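Local coordinates for protein chromatin structure-remodeling complex subunit RSC2 (Saccharomyces cerevisiae, PDB 4BB7) that serves as a subunit of the RSC chromatin-remodelling complex, which repositions nucleosomes and transfers histone octamers, the BAH domain in this chain binding histone H3, at residues V46-R51 against A147-E152; T89-D94 against Y132-K137; R166-Y171 against T246-T251. All coordinates share one frame; numbering follows the deposited sequence.

Interaction 1 (V46-R51 against A147-E152); sequences VGQIFR and ACLPEE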
ATOM      1  N   VAL A  46      14.963  -2.278 -10.925  1.00 23.41           N
ATOM      2  CA  VAL A  46      14.317  -2.205 -12.223  1.00 21.66           C
ATOM      3  C   VAL A  46      12.840  -2.537 -12.057  1.00 24.98           C
ATOM      4  O   VAL A  46      12.492  -3.578 -11.502  1.00 24.16           O
ATOM      5  CB  VAL A  46      14.955  -3.158 -13.235  1.00 27.38           C
ATOM      6  CG1 VAL A  46      14.310  -2.976 -14.598  1.00 26.73           C
ATOM      7  CG2 VAL A  46      16.452  -2.909 -13.319  1.00 31.99           C
ATOM      8  N   GLY A  47      11.976  -1.642 -12.522  1.00 28.56           N
ATOM      9  CA  GLY A  47      10.544  -1.832 -12.393  1.00 26.19           C
ATOM     10  C   GLY A  47       9.752  -1.263 -13.555  1.00 29.59           C
ATOM     11  O   GLY A  47      10.279  -0.507 -14.370  1.00 30.35           O
ATOM     12  N   GLN A  48       8.482  -1.645 -13.635  1.00 32.12           N
ATOM     13  CA  GLN A  48       7.573  -1.092 -14.632  1.00 35.46           C
ATOM     14  C   GLN A  48       6.368  -0.460 -13.941  1.00 31.04           C
ATOM     15  O   GLN A  48       5.770  -1.066 -13.054  1.00 35.84           O
ATOM     16  CB  GLN A  48       7.111  -2.171 -15.612  1.00 31.05           C
ATOM     17  CG  GLN A  48       6.148  -1.655 -16.675  1.00 32.00           C
ATOM     18  CD  GLN A  48       5.762  -2.712 -17.691  1.00 27.80           C
ATOM     19  OE1 GLN A  48       5.743  -3.905 -17.392  1.00 26.49           O
ATOM     20  NE2 GLN A  48       5.450  -2.274 -18.904  1.00 26.75           N
ATOM     21  N   ILE A  49       6.012   0.753 -14.349  1.00 24.88           N
ATOM     22  CA  ILE A  49       4.908   1.475 -13.722  1.00 32.39           C
ATOM     23  C   ILE A  49       3.523   0.917 -14.076  1.00 32.18           C
ATOM     24  O   ILE A  49       3.093   0.972 -15.226  1.00 36.44           O
ATOM     25  CB  ILE A  49       4.959   2.967 -14.071  1.00 30.23           C
ATOM     26  CG1 ILE A  49       6.299   3.558 -13.624  1.00 29.54           C
ATOM     27  CG2 ILE A  49       3.798   3.703 -13.422  1.00 28.24           C
ATOM     28  CD1 ILE A  49       6.570   4.945 -14.160  1.00 22.96           C
ATOM     29  N   PHE A  50       2.826   0.388 -13.076  1.00 30.81           N
ATOM     30  CA  PHE A  50       1.487  -0.159 -13.287  1.00 33.02           C
ATOM     31  C   PHE A  50       0.373   0.853 -13.020  1.00 32.74           C
ATOM     32  O   PHE A  50      -0.705   0.758 -13.606  1.00 30.47           O
ATOM     33  CB  PHE A  50       1.268  -1.409 -12.433  1.00 32.15           C
ATOM     34  CG  PHE A  50       1.689  -2.684 -13.100  1.00 33.33           C
ATOM     35  CD1 PHE A  50       3.032  -2.950 -13.337  1.00 34.15           C
ATOM     36  CD2 PHE A  50       0.744  -3.626 -13.479  1.00 30.11           C
ATOM     37  CE1 PHE A  50       3.421  -4.133 -13.950  1.00 32.21           C
ATOM     38  CE2 PHE A  50       1.126  -4.806 -14.091  1.00 29.67           C
ATOM     39  CZ  PHE A  50       2.467  -5.059 -14.327  1.00 34.51           C
ATOM     40  N   ARG A  51       0.620   1.808 -12.127  1.00 32.09           N
ATOM     41  CA  ARG A  51      -0.364   2.855 -11.868  1.00 34.34           C
ATOM     42  C   ARG A  51       0.221   4.032 -11.090  1.00 31.13           C
ATOM     43  O   ARG A  51       1.231   3.895 -10.402  1.00 33.49           O
ATOM     44  CB  ARG A  51      -1.598   2.290 -11.150  1.00 32.24           C
ATOM     45  CG  ARG A  51      -1.453   2.184  -9.648  1.00 36.06           C
ATOM     46  CD  ARG A  51      -2.733   1.680  -8.999  1.00 38.75           C
ATOM     47  NE  ARG A  51      -2.659   1.734  -7.540  1.00 39.01           N
ATOM     48  CZ  ARG A  51      -2.214   0.742  -6.775  1.00 46.12           C
ATOM     49  NH1 ARG A  51      -1.800  -0.392  -7.333  1.00 38.98           N
ATOM     50  NH2 ARG A  51      -2.178   0.884  -5.454  1.00 42.10           N
ATOM     51  N   ALA A 147       1.035 -11.053 -20.676  1.00 34.30           N
ATOM     52  CA  ALA A 147       0.366 -11.317 -19.407  1.00 38.35           C
ATOM     53  C   ALA A 147       1.145 -10.764 -18.213  1.00 40.90           C
ATOM     54  O   ALA A 147       0.645 -10.761 -17.087  1.00 38.01           O
ATOM     55  CB  ALA A 147       0.124 -12.813 -19.241  1.00 41.30           C
ATOM     56  N   CYS A 148       2.364 -10.298 -18.461  1.00 38.52           N
ATOM     57  CA  CYS A 148       3.194  -9.732 -17.399  1.00 37.57           C
ATOM     58  C   CYS A 148       3.079  -8.215 -17.348  1.00 38.58           C
ATOM     59  O   CYS A 148       3.604  -7.574 -16.440  1.00 36.44           O
ATOM     60  CB  CYS A 148       4.659 -10.132 -17.590  1.00 35.08           C
ATOM     61  SG  CYS A 148       4.968 -11.907 -17.440  1.00 44.39           S
ATOM     62  N   LEU A 149       2.383  -7.648 -18.327  1.00 33.93           N
ATOM     63  CA  LEU A 149       2.330  -6.204 -18.488  1.00 31.67           C
ATOM     64  C   LEU A 149       1.098  -5.606 -17.824  1.00 36.22           C
ATOM     65  O   LEU A 149       0.188  -6.331 -17.427  1.00 34.43           O
ATOM     66  CB  LEU A 149       2.336  -5.858 -19.976  1.00 37.47           C
ATOM     67  CG  LEU A 149       3.441  -6.531 -20.793  1.00 33.77           C
ATOM     68  CD1 LEU A 149       3.279  -6.219 -22.266  1.00 32.96           C
ATOM     69  CD2 LEU A 149       4.808  -6.099 -20.297  1.00 30.30           C
ATOM     70  N   PRO A 150       1.071  -4.271 -17.685  1.00 37.51           N
ATOM     71  CA  PRO A 150      -0.158  -3.621 -17.221  1.00 40.44           C
ATOM     72  C   PRO A 150      -1.259  -3.801 -18.260  1.00 37.69           C
ATOM     73  O   PRO A 150      -0.987  -3.789 -19.462  1.00 34.89           O
ATOM     74  CB  PRO A 150       0.239  -2.144 -17.116  1.00 28.72           C
ATOM     75  CG  PRO A 150       1.725  -2.153 -17.005  1.00 33.77           C
ATOM     76  CD  PRO A 150       2.179  -3.315 -17.835  1.00 29.66           C
ATOM     77  N   GLU A 151      -2.489  -3.970 -17.793  1.00 35.57           N
ATOM     78  CA  GLU A 151      -3.618  -4.218 -18.678  1.00 40.94           C
ATOM     79  C   GLU A 151      -3.689  -3.215 -19.827  1.00 36.58           C
ATOM     80  O   GLU A 151      -3.917  -3.589 -20.977  1.00 37.73           O
ATOM     81  CB  GLU A 151      -4.922  -4.193 -17.881  1.00 40.01           C
ATOM     82  CG  GLU A 151      -6.161  -4.436 -18.716  1.00 41.84           C
ATOM     83  CD  GLU A 151      -7.431  -4.276 -17.913  1.00 46.60           C
ATOM     84  OE1 GLU A 151      -7.353  -4.306 -16.666  1.00 49.36           O
ATOM     85  OE2 GLU A 151      -8.504  -4.113 -18.530  1.00 51.73           O
ATOM     86  N   GLU A 152      -3.475  -1.944 -19.510  1.00 33.78           N
ATOM     87  CA  GLU A 152      -3.627  -0.868 -20.486  1.00 37.18           C
ATOM     88  C   GLU A 152      -2.822  -1.049 -21.774  1.00 37.93           C
ATOM     89  O   GLU A 152      -3.288  -0.672 -22.848  1.00 42.67           O
ATOM     90  CB  GLU A 152      -3.290   0.483 -19.853  1.00 43.15           C
TER
HETATM   91  O   HOH W   1       5.513  -6.051 -15.699  1.00 32.07           O

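Interaction 2 (T89-D94 against Y132-K137); sequences TGQYRD and YNESDK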
ATOM      1  N   THR A  89       9.230 -10.600 -10.774  1.00 26.84           N
ATOM      2  CA  THR A  89       8.811 -11.081  -9.462  1.00 29.62           C
ATOM      3  C   THR A  89       7.330 -10.821  -9.198  1.00 24.01           C
ATOM      4  O   THR A  89       6.626 -10.235 -10.023  1.00 21.61           O
ATOM      5  CB  THR A  89       9.653 -10.444  -8.334  1.00 27.90           C
ATOM      6  OG1 THR A  89       9.381  -9.040  -8.253  1.00 20.17           O
ATOM      7  CG2 THR A  89      11.137 -10.652  -8.599  1.00 28.66           C
ATOM      8  N   GLY A  90       6.864 -11.262  -8.036  1.00 27.03           N
ATOM      9  CA  GLY A  90       5.491 -11.039  -7.635  1.00 24.69           C
ATOM     10  C   GLY A  90       5.358  -9.805  -6.769  1.00 22.22           C
ATOM     11  O   GLY A  90       4.340  -9.610  -6.112  1.00 23.77           O
ATOM     12  N   GLN A  91       6.388  -8.966  -6.773  1.00 24.51           N
ATOM     13  CA  GLN A  91       6.412  -7.773  -5.933  1.00 27.52           C
ATOM     14  C   GLN A  91       5.832  -6.543  -6.628  1.00 24.70           C
ATOM     15  O   GLN A  91       6.487  -5.923  -7.464  1.00 30.92           O
ATOM     16  CB  GLN A  91       7.840  -7.484  -5.472  1.00 29.71           C
ATOM     17  CG  GLN A  91       8.463  -8.604  -4.657  1.00 28.63           C
ATOM     18  CD  GLN A  91       7.859  -8.725  -3.273  1.00 34.17           C
ATOM     19  OE1 GLN A  91       7.388  -7.742  -2.698  1.00 38.27           O
ATOM     20  NE2 GLN A  91       7.867  -9.935  -2.730  1.00 39.09           N
ATOM     21  N   TYR A  92       4.599  -6.192  -6.283  1.00 25.36           N
ATOM     22  CA  TYR A  92       4.002  -4.951  -6.768  1.00 28.94           C
ATOM     23  C   TYR A  92       3.997  -3.934  -5.634  1.00 25.16           C
ATOM     24  O   TYR A  92       3.122  -3.955  -4.772  1.00 23.46           O
ATOM     25  CB  TYR A  92       2.589  -5.195  -7.309  1.00 24.25           C
ATOM     26  CG  TYR A  92       2.553  -6.185  -8.455  1.00 22.68           C
ATOM     27  CD1 TYR A  92       2.637  -7.552  -8.219  1.00 29.15           C
ATOM     28  CD2 TYR A  92       2.442  -5.756  -9.771  1.00 28.62           C
ATOM     29  CE1 TYR A  92       2.608  -8.466  -9.259  1.00 28.56           C
ATOM     30  CE2 TYR A  92       2.413  -6.663 -10.821  1.00 29.45           C
ATOM     31  CZ  TYR A  92       2.498  -8.019 -10.558  1.00 32.85           C
ATOM     32  OH  TYR A  92       2.470  -8.932 -11.594  1.00 29.34           O
ATOM     33  N   ARG A  93       4.992  -3.054  -5.637  1.00 24.42           N
ATOM     34  CA  ARG A  93       5.214  -2.144  -4.519  1.00 25.26           C
ATOM     35  C   ARG A  93       4.845  -0.705  -4.854  1.00 24.73           C
ATOM     36  O   ARG A  93       4.890  -0.294  -6.011  1.00 27.99           O
ATOM     37  CB  ARG A  93       6.677  -2.205  -4.072  1.00 32.59           C
ATOM     38  CG  ARG A  93       7.084  -3.506  -3.393  1.00 31.88           C
ATOM     39  CD  ARG A  93       6.312  -3.712  -2.099  1.00 31.45           C
ATOM     40  NE  ARG A  93       6.862  -4.800  -1.299  1.00 36.09           N
ATOM     41  CZ  ARG A  93       7.670  -4.628  -0.257  1.00 38.35           C
ATOM     42  NH1 ARG A  93       8.021  -3.408   0.120  1.00 41.65           N
ATOM     43  NH2 ARG A  93       8.121  -5.677   0.412  1.00 47.55           N
ATOM     44  N   ASP A  94       4.485   0.055  -3.826  1.00 28.49           N
ATOM     45  CA  ASP A  94       4.182   1.473  -3.977  1.00 27.51           C
ATOM     46  C   ASP A  94       5.411   2.319  -3.659  1.00 29.50           C
ATOM     47  O   ASP A  94       6.095   2.079  -2.663  1.00 29.14           O
ATOM     48  CB  ASP A  94       3.030   1.880  -3.054  1.00 26.90           C
ATOM     49  CG  ASP A  94       1.719   1.210  -3.424  1.00 33.29           C
ATOM     50  OD1 ASP A  94       1.608   0.699  -4.558  1.00 35.01           O
ATOM     51  OD2 ASP A  94       0.795   1.207  -2.584  1.00 34.79           O
ATOM     52  N   TYR A 132      10.609 -15.157 -11.574  1.00 29.33           N
ATOM     53  CA  TYR A 132      11.222 -15.707 -10.370  1.00 29.13           C
ATOM     54  C   TYR A 132      10.203 -16.002  -9.269  1.00 30.78           C
ATOM     55  O   TYR A 132       9.504 -15.106  -8.793  1.00 32.42           O
ATOM     56  CB  TYR A 132      12.296 -14.741  -9.863  1.00 28.68           C
ATOM     57  CG  TYR A 132      12.987 -15.149  -8.581  1.00 26.71           C
ATOM     58  CD1 TYR A 132      13.780 -16.287  -8.527  1.00 26.83           C
ATOM     59  CD2 TYR A 132      12.874 -14.374  -7.431  1.00 31.79           C
ATOM     60  CE1 TYR A 132      14.426 -16.654  -7.358  1.00 27.97           C
ATOM     61  CE2 TYR A 132      13.516 -14.731  -6.259  1.00 30.09           C
ATOM     62  CZ  TYR A 132      14.291 -15.875  -6.229  1.00 31.08           C
ATOM     63  OH  TYR A 132      14.934 -16.238  -5.066  1.00 30.16           O
ATOM     64  N   ASN A 133      10.128 -17.268  -8.873  1.00 27.83           N
ATOM     65  CA  ASN A 133       9.289 -17.689  -7.755  1.00 30.37           C
ATOM     66  C   ASN A 133      10.015 -17.462  -6.430  1.00 28.87           C
ATOM     67  O   ASN A 133      10.974 -18.163  -6.113  1.00 32.35           O
ATOM     68  CB  ASN A 133       8.924 -19.169  -7.915  1.00 31.91           C
ATOM     69  CG  ASN A 133       8.064 -19.699  -6.773  1.00 34.18           C
ATOM     70  OD1 ASN A 133       8.023 -19.128  -5.682  1.00 33.06           O
ATOM     71  ND2 ASN A 133       7.384 -20.812  -7.021  1.00 27.11           N
ATOM     72  N   GLU A 134       9.558 -16.481  -5.659  1.00 30.22           N
ATOM     73  CA  GLU A 134      10.206 -16.133  -4.394  1.00 32.26           C
ATOM     74  C   GLU A 134       9.931 -17.131  -3.271  1.00 27.49           C
ATOM     75  O   GLU A 134      10.629 -17.155  -2.262  1.00 23.04           O
ATOM     76  CB  GLU A 134       9.773 -14.739  -3.942  1.00 39.06           C
ATOM     77  CG  GLU A 134      10.432 -13.603  -4.693  1.00 34.39           C
ATOM     78  CD  GLU A 134       9.886 -12.257  -4.277  1.00 34.60           C
ATOM     79  OE1 GLU A 134       8.684 -12.009  -4.507  1.00 34.91           O
ATOM     80  OE2 GLU A 134      10.655 -11.452  -3.708  1.00 39.96           O
ATOM     81  N   SER A 135       8.901 -17.946  -3.441  1.00 32.95           N
ATOM     82  CA  SER A 135       8.530 -18.906  -2.414  1.00 30.03           C
ATOM     83  C   SER A 135       9.348 -20.192  -2.522  1.00 31.19           C
ATOM     84  O   SER A 135       9.901 -20.672  -1.534  1.00 30.81           O
ATOM     85  CB  SER A 135       7.035 -19.207  -2.496  1.00 32.86           C
ATOM     86  OG  SER A 135       6.277 -18.016  -2.359  1.00 36.47           O
ATOM     87  N   ASP A 136       9.441 -20.738  -3.728  1.00 34.65           N
ATOM     88  CA  ASP A 136      10.154 -21.993  -3.938  1.00 29.31           C
ATOM     89  C   ASP A 136      11.519 -21.777  -4.596  1.00 29.71           C
ATOM     90  O   ASP A 136      12.298 -22.719  -4.756  1.00 24.96           O
ATOM     91  CB  ASP A 136       9.301 -22.939  -4.779  1.00 21.38           C
ATOM     92  CG  ASP A 136       7.885 -23.069  -4.249  1.00 33.24           C
ATOM     93  OD1 ASP A 136       7.682 -23.814  -3.264  1.00 38.16           O
ATOM     94  OD2 ASP A 136       6.974 -22.428  -4.817  1.00 31.41           O
ATOM     95  N   LYS A 137      11.798 -20.531  -4.967  1.00 26.36           N
ATOM     96  CA  LYS A 137      13.039 -20.187  -5.651  1.00 23.89           C
ATOM     97  C   LYS A 137      13.139 -20.916  -6.990  1.00 26.79           C
ATOM     98  O   LYS A 137      14.172 -21.495  -7.325  1.00 23.42           O
ATOM     99  CB  LYS A 137      14.250 -20.500  -4.769  1.00 29.70           C
ATOM    100  CG  LYS A 137      14.116 -19.997  -3.333  1.00 28.93           C
ATOM    101  CD  LYS A 137      13.722 -18.530  -3.294  1.00 25.54           C
ATOM    102  CE  LYS A 137      13.703 -18.003  -1.870  1.00 30.64           C
ATOM    103  NZ  LYS A 137      12.775 -18.775  -0.998  1.00 34.46           N
TER

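Interaction 3 (R166-Y171 against T246-T251); sequences RKFFKY and TGTITT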
ATOM      1  N   ARG A 166      21.780 -14.157 -34.429  1.00 38.74           N
ATOM      2  CA  ARG A 166      22.212 -13.592 -33.159  1.00 38.19           C
ATOM      3  C   ARG A 166      22.332 -14.655 -32.078  1.00 31.05           C
ATOM      4  O   ARG A 166      21.436 -15.471 -31.893  1.00 38.15           O
ATOM      5  CB  ARG A 166      21.257 -12.486 -32.704  1.00 40.57           C
ATOM      6  CG  ARG A 166      21.353 -12.163 -31.221  1.00 34.62           C
ATOM      7  CD  ARG A 166      20.663 -10.853 -30.900  1.00 37.56           C
ATOM      8  NE  ARG A 166      21.467  -9.705 -31.309  1.00 34.71           N
ATOM      9  CZ  ARG A 166      20.986  -8.478 -31.463  1.00 36.77           C
ATOM     10  NH1 ARG A 166      19.698  -8.240 -31.250  1.00 33.90           N
ATOM     11  NH2 ARG A 166      21.790  -7.492 -31.836  1.00 38.91           N
ATOM     12  N   LYS A 167      23.450 -14.635 -31.364  1.00 31.06           N
ATOM     13  CA  LYS A 167      23.665 -15.543 -30.248  1.00 34.13           C
ATOM     14  C   LYS A 167      23.967 -14.737 -28.988  1.00 30.77           C
ATOM     15  O   LYS A 167      24.259 -13.547 -29.067  1.00 33.70           O
ATOM     16  CB  LYS A 167      24.800 -16.520 -30.567  1.00 27.39           C
ATOM     17  CG  LYS A 167      24.608 -17.227 -31.901  1.00 33.12           C
ATOM     18  CD  LYS A 167      25.608 -18.350 -32.123  1.00 30.63           C
ATOM     19  CE  LYS A 167      25.289 -19.099 -33.409  1.00 23.88           C
ATOM     20  NZ  LYS A 167      26.121 -20.321 -33.559  1.00 35.10           N
ATOM     21  N   PHE A 168      23.892 -15.383 -27.830  1.00 30.88           N
ATOM     22  CA  PHE A 168      24.089 -14.692 -26.562  1.00 29.01           C
ATOM     23  C   PHE A 168      25.231 -15.286 -25.745  1.00 35.20           C
ATOM     24  O   PHE A 168      25.336 -16.503 -25.599  1.00 29.11           O
ATOM     25  CB  PHE A 168      22.808 -14.737 -25.729  1.00 25.63           C
ATOM     26  CG  PHE A 168      21.653 -14.015 -26.350  1.00 31.78           C
ATOM     27  CD1 PHE A 168      20.989 -14.550 -27.441  1.00 27.50           C
ATOM     28  CD2 PHE A 168      21.217 -12.808 -25.832  1.00 31.96           C
ATOM     29  CE1 PHE A 168      19.924 -13.889 -28.014  1.00 31.09           C
ATOM     30  CE2 PHE A 168      20.148 -12.143 -26.397  1.00 27.69           C
ATOM     31  CZ  PHE A 168      19.500 -12.684 -27.490  1.00 30.22           C
ATOM     32  N   PHE A 169      26.088 -14.420 -25.214  1.00 29.34           N
ATOM     33  CA  PHE A 169      27.052 -14.842 -24.214  1.00 31.52           C
ATOM     34  C   PHE A 169      26.326 -14.916 -22.885  1.00 32.95           C
ATOM     35  O   PHE A 169      25.643 -13.970 -22.492  1.00 35.77           O
ATOM     36  CB  PHE A 169      28.202 -13.839 -24.094  1.00 39.35           C
ATOM     37  CG  PHE A 169      29.136 -13.829 -25.271  1.00 39.84           C
ATOM     38  CD1 PHE A 169      30.168 -14.748 -25.361  1.00 36.73           C
ATOM     39  CD2 PHE A 169      28.997 -12.883 -26.274  1.00 38.25           C
ATOM     40  CE1 PHE A 169      31.036 -14.735 -26.433  1.00 30.35           C
ATOM     41  CE2 PHE A 169      29.861 -12.864 -27.350  1.00 42.21           C
ATOM     42  CZ  PHE A 169      30.883 -13.791 -27.429  1.00 40.81           C
ATOM     43  N   LYS A 170      26.457 -16.047 -22.200  1.00 32.23           N
ATOM     44  CA  LYS A 170      25.939 -16.186 -20.847  1.00 29.00           C
ATOM     45  C   LYS A 170      27.115 -16.042 -19.891  1.00 28.99           C
ATOM     46  O   LYS A 170      28.254 -16.311 -20.266  1.00 30.33           O
ATOM     47  CB  LYS A 170      25.262 -17.545 -20.659  1.00 29.38           C
ATOM     48  CG  LYS A 170      23.811 -17.609 -21.117  1.00 27.05           C
ATOM     49  CD  LYS A 170      22.906 -16.855 -20.162  1.00 33.07           C
ATOM     50  CE  LYS A 170      21.461 -17.309 -20.277  1.00 27.13           C
ATOM     51  NZ  LYS A 170      21.237 -18.641 -19.662  1.00 28.94           N
ATOM     52  N   TYR A 171      26.841 -15.612 -18.663  1.00 24.92           N
ATOM     53  CA  TYR A 171      27.899 -15.329 -17.700  1.00 25.35           C
ATOM     54  C   TYR A 171      27.647 -16.034 -16.378  1.00 24.63           C
ATOM     55  O   TYR A 171      26.502 -16.194 -15.967  1.00 24.74           O
ATOM     56  CB  TYR A 171      28.033 -13.817 -17.486  1.00 27.86           C
ATOM     57  CG  TYR A 171      28.308 -13.059 -18.765  1.00 25.78           C
ATOM     58  CD1 TYR A 171      27.297 -12.832 -19.693  1.00 31.73           C
ATOM     59  CD2 TYR A 171      29.576 -12.583 -19.051  1.00 29.65           C
ATOM     60  CE1 TYR A 171      27.545 -12.146 -20.872  1.00 36.21           C
ATOM     61  CE2 TYR A 171      29.836 -11.894 -20.224  1.00 32.30           C
ATOM     62  CZ  TYR A 171      28.819 -11.679 -21.130  1.00 38.64           C
ATOM     63  OH  TYR A 171      29.082 -10.994 -22.294  1.00 40.08           O
ATOM     64  N   THR A 246      25.868  -5.708 -24.393  1.00 39.77           N
ATOM     65  CA  THR A 246      24.768  -6.662 -24.302  1.00 36.19           C
ATOM     66  C   THR A 246      25.229  -8.121 -24.372  1.00 30.33           C
ATOM     67  O   THR A 246      24.443  -9.033 -24.142  1.00 32.51           O
ATOM     68  CB  THR A 246      23.726  -6.408 -25.409  1.00 36.56           C
ATOM     69  OG1 THR A 246      24.258  -6.818 -26.675  1.00 42.06           O
ATOM     70  CG2 THR A 246      23.370  -4.935 -25.474  1.00 30.28           C
ATOM     71  N   GLY A 247      26.499  -8.338 -24.695  1.00 36.07           N
ATOM     72  CA  GLY A 247      27.032  -9.683 -24.821  1.00 34.33           C
ATOM     73  C   GLY A 247      26.437 -10.458 -25.986  1.00 35.49           C
ATOM     74  O   GLY A 247      26.354 -11.688 -25.958  1.00 32.88           O
ATOM     75  N   THR A 248      26.011  -9.737 -27.017  1.00 34.98           N
ATOM     76  CA  THR A 248      25.449 -10.374 -28.197  1.00 31.44           C
ATOM     77  C   THR A 248      26.506 -10.479 -29.284  1.00 34.53           C
ATOM     78  O   THR A 248      27.336  -9.588 -29.441  1.00 34.43           O
ATOM     79  CB  THR A 248      24.229  -9.602 -28.742  1.00 35.91           C
ATOM     80  OG1 THR A 248      24.582  -8.230 -28.955  1.00 32.94           O
ATOM     81  CG2 THR A 248      23.066  -9.680 -27.764  1.00 32.35           C
ATOM     82  N   ILE A 249      26.479 -11.578 -30.026  1.00 34.48           N
ATOM     83  CA  ILE A 249      27.408 -11.766 -31.127  1.00 35.56           C
ATOM     84  C   ILE A 249      26.649 -12.235 -32.361  1.00 35.93           C
ATOM     85  O   ILE A 249      25.702 -13.008 -32.252  1.00 41.35           O
ATOM     86  CB  ILE A 249      28.535 -12.762 -30.763  1.00 34.36           C
ATOM     87  CG1 ILE A 249      29.466 -12.980 -31.957  1.00 39.59           C
ATOM     88  CG2 ILE A 249      27.960 -14.079 -30.279  1.00 26.54           C
ATOM     89  CD1 ILE A 249      30.587 -13.955 -31.689  1.00 39.94           C
ATOM     90  N   THR A 250      27.051 -11.748 -33.530  1.00 42.43           N
ATOM     91  CA  THR A 250      26.362 -12.085 -34.773  1.00 42.53           C
ATOM     92  C   THR A 250      27.345 -12.449 -35.881  1.00 49.77           C
ATOM     93  O   THR A 250      28.520 -12.089 -35.821  1.00 47.55           O
ATOM     94  CB  THR A 250      25.482 -10.918 -35.256  1.00 42.93           C
ATOM     95  OG1 THR A 250      26.315  -9.858 -35.741  1.00 42.16           O
ATOM     96  CG2 THR A 250      24.605 -10.400 -34.121  1.00 35.72           C
ATOM     97  N   THR A 251      26.855 -13.165 -36.890  1.00 60.28           N
ATOM     98  CA  THR A 251      27.672 -13.564 -38.034  1.00 54.60           C
ATOM     99  C   THR A 251      29.000 -14.176 -37.599  1.00 51.16           C
ATOM    100  O   THR A 251      29.688 -14.818 -38.394  1.00 51.71           O
ATOM    101  CB  THR A 251      27.906 -12.378 -38.964  1.00 51.54           C
TER
HETATM  102  O   HOH W   2      24.424 -11.589 -22.835  1.00 25.18           O

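Interaction 1 (V46-R51 against A147-E152)
Pro-150 lays its ring across the aromatic face of Phe-50, the two side chains crossing at about a right angle. Its CG stands 3.7 Å from the centroid of the Phe-50 ring and only 2° from the ring normal, a well-centred CH-pi contact. The backbone of Pro-150 extends the cover, with CA 3.6 Å from CE2 of Phe-50. A polar atom meets the same ring differently: the carbonyl O of Cys-148 lies at the edge, 3.5 Å from CZ of Phe-50 and near the ring plane. Phe-50 presents itself from strand 45-54 of the BAH domain sheet at a classic beta bulge, where it and Arg-51 both face Asn-63. Its ring also meets Tyr-92 edge-to-face and packs on Pro-56 of the second subunit. Gln-48 completes the contact from the same strand. Its CG is anti to the backbone N (chi1 180°) and the chain runs straight on, so that the amide meets Pro-150 tip to tip, NE2 lying 3.6 Å from CD of the proline. The two ends of this amide have separate partners. NE2 is hydrogen-bonded to Gly-30 O. The segments share no direct hydrogen bond; instead OE1 of Gln-48 accepts from a water 2.7 Å away, which also donates to O of Cys-148, at 2.6 Å.

Interaction 2 (T89-D94 against Y132-K137)
Tyr-132 belongs to strand 130-133, the first strand of a small beta hairpin completed by strand 138-141 in the BAH domain; the hairpin comes up against the corner where the chain bends at Gly-90. The aromatic ring of Tyr-132 meets CG2 of Thr-89 at its edge, 4.3 Å from CD2, while its hydroxyl is hydrogen-bonded to Val-74 N. Asn-133 turns away from the 89-94 segment and organises the turn instead. Its OD1 accepts in the carbonyl plane from N of Ser-135, at 2.7 Å, as an Asx turn; N of Asp-136 reaches the same oxygen from above that plane. Glu-134 points toward the opposite segment and carries the polar contact. Its CG lies beside the backbone N and its chain is extended beyond, whereas Gln-91 is bent at chi2 (-71°), so the two side chains cross at about a right angle and their amide and carboxylate planes stand 86° apart. NE2 of Gln-91 donates to the syn lone pair of Glu-134 OE1 over 2.9 Å, nearly straight at 165° and almost within the amide plane. The other carboxylate oxygen is hydrogen-bonded to Tyr-68 OH, which helps to fix the rotation of the group. Gln-91 is tied at both ends of its amide, since OE1 accepts from NE of Arg-93 at 3.3 Å. A leucine here removes both of these hydrogen bonds and would probably leave the carboxylate of Glu-134 less firmly held and Arg-93 less well positioned. Farther along, Asp-136 takes ND2 of Asn-133 on the anti lone pair of OD2. Lys-137 curls back over the turn, its NZ 3.0 Å from the carbonyl O of Glu-134.

Interaction 3 (R166-Y171 against T246-T251)
OG1 of Thr-246 takes part in three hydrogen bonds, one of them weak. The hydroxyl of Thr-248 donates to it, OG1 to OG1, over 2.7 Å; the backbone N of Thr-248 adds the weak bond, and the carboxylate oxygen OD2 of Asp-243 is the third partner. These bonds tie Thr-246 to strands 241-243 and 248-250 and probably help to hold the turn between them, where Gly-247 and Thr-248 both face Asp-243 in a G1 beta bulge. Gly-247 has a positive phi of 67°, and a beta carbon there would clash with the hydroxyl of Tyr-171, whose OH already lies 3.5 Å from CA of the glycine. The last strand of the chain then adds itself antiparallel to strand 166-172, which pairs on its other side with strand 230-231 in parallel. Lys-167 and Ile-249 form a hydrogen-bonded pair: N of Lys-167 reaches O of Ile-249 at 2.9 Å, nearly along the C=O axis, and N of Ile-249 returns a 3.1 Å bond to O of Lys-167. Next along, N of Phe-169 donates to O of Gly-247 at 2.8 Å. O of Gly-247 also touches the ring edge of Phe-169, 2.9 Å from CD2, while CE2 at the neighbouring corner packs 3.7 Å from CB of Ile-249. On the face opposite the side chains of Lys-167 and Ile-249, Phe-168 and Thr-248 form a non-hydrogen-bonded pair, side by side and pointing the same way, with the methyl of Thr-248 against the phenylalanine ring. Arg-166, bent at chi3 (-76°), crosses Thr-248 obliquely. NH1 of the arginine is hydrogen-bonded to Asn-116 OD1, but NE is buried here against CB of Thr-248 with no modelled polar partner.

In the fold
Interactions 1 and 2 converge on one sheet, their centres 14 Å apart, and interaction 2 is nested within the chain loop that interaction 1 closes. They touch directly where CZ of Phe-50 lies 3.9 Å from CE2 of Tyr-92, so the two contacts are linked through strands of the same sheet, although Tyr-92 itself does not touch 132-137. A long, weak ion pair of Arg-51 NH2 with Asp-94 OD1 adds a second link. Interaction 3 follows in sequence and lies across the chain's centre, 27 to 28 Å from the other two between centres and about 14 Å at the nearest atoms. It belongs to a separate mixed sheet, which strand 248-250 helps to build.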